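Local coordinates for uncharacterized protein (Bacillus cereus, PDB 5F2H) that is of unknown function but is probably a hydrolase of the alpha/beta-hydrolase fold, perhaps acting on esters, at residues 201-207 against 225-231. Numbering follows the deposited sequence.
Sequences SVIIGGF and VDGFIFM
Strands 202-207 and 227-231 run parallel, 13° between their N-to-C directions and 4.6 Å between axes at closest approach, in extended conformation. The register pairs Ile203 with Gly227, Ile204 with Phe228, Gly205 with Ile229, Gly206 with Phe230 and Phe207 with Met231, CA atoms 4.4-5.2 Å apart. As parallel pairing requires, Ile204 and Gly206 each use both N and O toward 225-231, whereas Val202 contributes its O: Val202 O accepts from Asp226 N (2.7 Å), Ile204 N donates to Gly227 O (3.2 Å; this oxygen's position is less certain), Ile204 O accepts from Ile229 N (3.0 Å), Gly206 N donates weakly to Ile229 O (3.3 Å), and Gly206 O accepts from Met231 N (3.0 Å). CA-H...O contacts supplement these, the shortest from Phe228 CA to Ile204 O (3.1 Å).

On the face of Ile203, Ile229 and Met231, Ile203 CG2 meets Ile229 CD1 (3.8 Å), both residues with chi1 m. Phe207, chi1 t, brings CD1 to 3.5 Å from CG of selenomethionine Met231, which lies at its ring edge. On the face of Ile204, Phe228 and Phe230, Ile204 CG2 packs on Val225 CG2 (3.9 Å).

With helix 209-219, the pair forms a beta-alpha-beta unit of the hydrolase fold; Gly206 begins a GxSxG sequence consistent with a nucleophile elbow. Ser201 OG is satisfied by Tyr158 OH, while the backbones of Ser201, Ile203 and Gly205 hydrogen-bond to strand 131-136, at the other edge of 202-207. Ile204 and Phe230 pack against helix 209-219, Ile203 and Ile229 against helix 300-313, so the strands lie between helices on both sheet faces.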
loop_
_atom_site.group_PDB
_atom_site.type_symbol
_atom_site.label_atom_id
_atom_site.label_comp_id
_atom_site.label_asym_id
_atom_site.label_seq_id
_atom_site.Cartn_x
_atom_site.Cartn_y
_atom_site.Cartn_z
ATOM N N SER B 201 -4.203 3.720 -7.955
ATOM C CA SER B 201 -5.257 2.925 -8.581
ATOM C C SER B 201 -6.669 3.369 -8.221
ATOM O O SER B 201 -6.933 3.732 -7.076
ATOM C CB SER B 201 -5.086 1.447 -8.210
ATOM O OG SER B 201 -6.109 0.646 -8.792
ATOM N N VAL B 202 -7.577 3.319 -9.203
ATOM C CA VAL B 202 -8.990 3.686 -8.999
ATOM C C VAL B 202 -9.939 2.729 -9.750
ATOM O O VAL B 202 -9.838 2.550 -10.960
ATOM C CB VAL B 202 -9.288 5.122 -9.439
ATOM C CG1 VAL B 202 -10.752 5.458 -9.195
ATOM C CG2 VAL B 202 -8.391 6.096 -8.697
ATOM N N ILE B 203 -10.851 2.109 -9.015
ATOM C CA ILE B 203 -11.813 1.185 -9.582
ATOM C C ILE B 203 -13.190 1.691 -9.218
ATOM O O ILE B 203 -13.418 2.030 -8.055
ATOM C CB ILE B 203 -11.659 -0.219 -8.953
ATOM C CG1 ILE B 203 -10.258 -0.778 -9.224
ATOM C CG2 ILE B 203 -12.748 -1.162 -9.461
ATOM C CD1 ILE B 203 -10.002 -2.149 -8.626
ATOM N N ILE B 204 -14.115 1.729 -10.175
ATOM C CA ILE B 204 -15.464 2.169 -9.844
ATOM C C ILE B 204 -16.428 1.019 -10.052
ATOM O O ILE B 204 -16.353 0.312 -11.037
ATOM C CB ILE B 204 -15.928 3.430 -10.574
ATOM C CG1 ILE B 204 -17.291 3.854 -10.025
ATOM C CG2 ILE B 204 -16.001 3.189 -12.071
ATOM C CD1 ILE B 204 -17.768 5.204 -10.500
ATOM N N GLY B 205 -17.274 0.792 -9.055
ATOM C CA GLY B 205 -18.258 -0.265 -9.078
ATOM C C GLY B 205 -19.643 0.332 -8.951
ATOM O O GLY B 205 -19.807 1.486 -8.512
ATOM N N GLY B 206 -20.655 -0.456 -9.306
ATOM C CA GLY B 206 -22.045 0.001 -9.213
ATOM C C GLY B 206 -23.031 -1.143 -9.337
ATOM O O GLY B 206 -22.664 -2.241 -9.774
ATOM N N PHE B 207 -24.285 -0.859 -9.001
ATOM C CA PHE B 207 -25.371 -1.820 -9.050
ATOM C C PHE B 207 -26.554 -1.150 -9.788
ATOM O O PHE B 207 -26.978 -0.060 -9.398
ATOM C CB PHE B 207 -25.702 -2.222 -7.585
ATOM C CG PHE B 207 -26.872 -3.134 -7.446
ATOM C CD1 PHE B 207 -26.742 -4.489 -7.693
ATOM C CD2 PHE B 207 -28.104 -2.640 -7.101
ATOM C CE1 PHE B 207 -27.835 -5.331 -7.647
ATOM C CE2 PHE B 207 -29.201 -3.484 -7.007
ATOM C CZ PHE B 207 -29.068 -4.831 -7.281
ATOM N N VAL B 225 -10.307 6.031 -14.355
ATOM C CA VAL B 225 -10.443 4.743 -13.692
ATOM C C VAL B 225 -9.616 3.649 -14.332
ATOM O O VAL B 225 -9.471 3.596 -15.535
ATOM C CB VAL B 225 -11.924 4.333 -13.743
ATOM C CG1 VAL B 225 -12.136 2.868 -13.499
ATOM C CG2 VAL B 225 -12.739 5.161 -12.775
ATOM N N ASP B 226 -9.080 2.761 -13.509
ATOM C CA ASP B 226 -8.275 1.639 -13.986
ATOM C C ASP B 226 -9.135 0.432 -14.352
ATOM O O ASP B 226 -8.702 -0.421 -15.106
ATOM C CB ASP B 226 -7.227 1.236 -12.942
ATOM C CG ASP B 226 -6.217 2.344 -12.672
ATOM O OD1 ASP B 226 -6.471 3.509 -13.063
ATOM O OD2 ASP B 226 -5.170 2.049 -12.051
ATOM N N GLY B 227 -10.313 0.317 -13.750
ATOM C CA GLY B 227 -11.222 -0.790 -14.039
ATOM C C GLY B 227 -12.611 -0.512 -13.506
ATOM O O GLY B 227 -12.814 0.457 -12.803
ATOM N N PHE B 228 -13.583 -1.351 -13.830
ATOM C CA PHE B 228 -14.937 -1.116 -13.333
ATOM C C PHE B 228 -15.593 -2.449 -13.045
ATOM O O PHE B 228 -15.428 -3.411 -13.804
ATOM C CB PHE B 228 -15.757 -0.314 -14.343
ATOM C CG PHE B 228 -16.004 -1.042 -15.629
ATOM C CD1 PHE B 228 -15.058 -1.053 -16.630
ATOM C CD2 PHE B 228 -17.177 -1.714 -15.829
ATOM C CE1 PHE B 228 -15.292 -1.710 -17.834
ATOM C CE2 PHE B 228 -17.426 -2.378 -17.029
ATOM C CZ PHE B 228 -16.481 -2.376 -18.037
ATOM N N ILE B 229 -16.391 -2.486 -11.991
ATOM C CA ILE B 229 -17.051 -3.732 -11.586
ATOM C C ILE B 229 -18.561 -3.570 -11.470
ATOM O O ILE B 229 -19.049 -3.133 -10.430
ATOM C CB ILE B 229 -16.496 -4.203 -10.220
ATOM C CG1 ILE B 229 -14.963 -4.256 -10.243
ATOM C CG2 ILE B 229 -17.066 -5.565 -9.846
ATOM C CD1 ILE B 229 -14.354 -4.592 -8.909
ATOM N N PHE B 230 -19.305 -3.961 -12.505
ATOM C CA PHE B 230 -20.749 -3.804 -12.461
ATOM C C PHE B 230 -21.520 -5.044 -12.081
ATOM O O PHE B 230 -21.161 -6.157 -12.456
ATOM C CB PHE B 230 -21.295 -3.275 -13.769
ATOM C CG PHE B 230 -20.648 -2.005 -14.229
ATOM C CD1 PHE B 230 -20.382 -0.973 -13.335
ATOM C CD2 PHE B 230 -20.551 -1.739 -15.591
ATOM C CE1 PHE B 230 -19.863 0.236 -13.787
ATOM C CE2 PHE B 230 -20.050 -0.537 -16.044
ATOM C CZ PHE B 230 -19.696 0.448 -15.143
HETATM N N MSE B 231 -22.595 -4.826 -11.329
HETATM C CA MSE B 231 -23.464 -5.899 -10.852
HETATM C C MSE B 231 -24.821 -5.570 -11.384
HETATM O O MSE B 231 -25.377 -4.496 -11.097
HETATM C CB MSE B 231 -23.445 -5.899 -9.321
HETATM C CG MSE B 231 -24.408 -6.901 -8.682
HETATM SE SE MSE B 231 -23.828 -8.769 -8.951
HETATM C CE MSE B 231 -25.396 -9.326 -10.018
#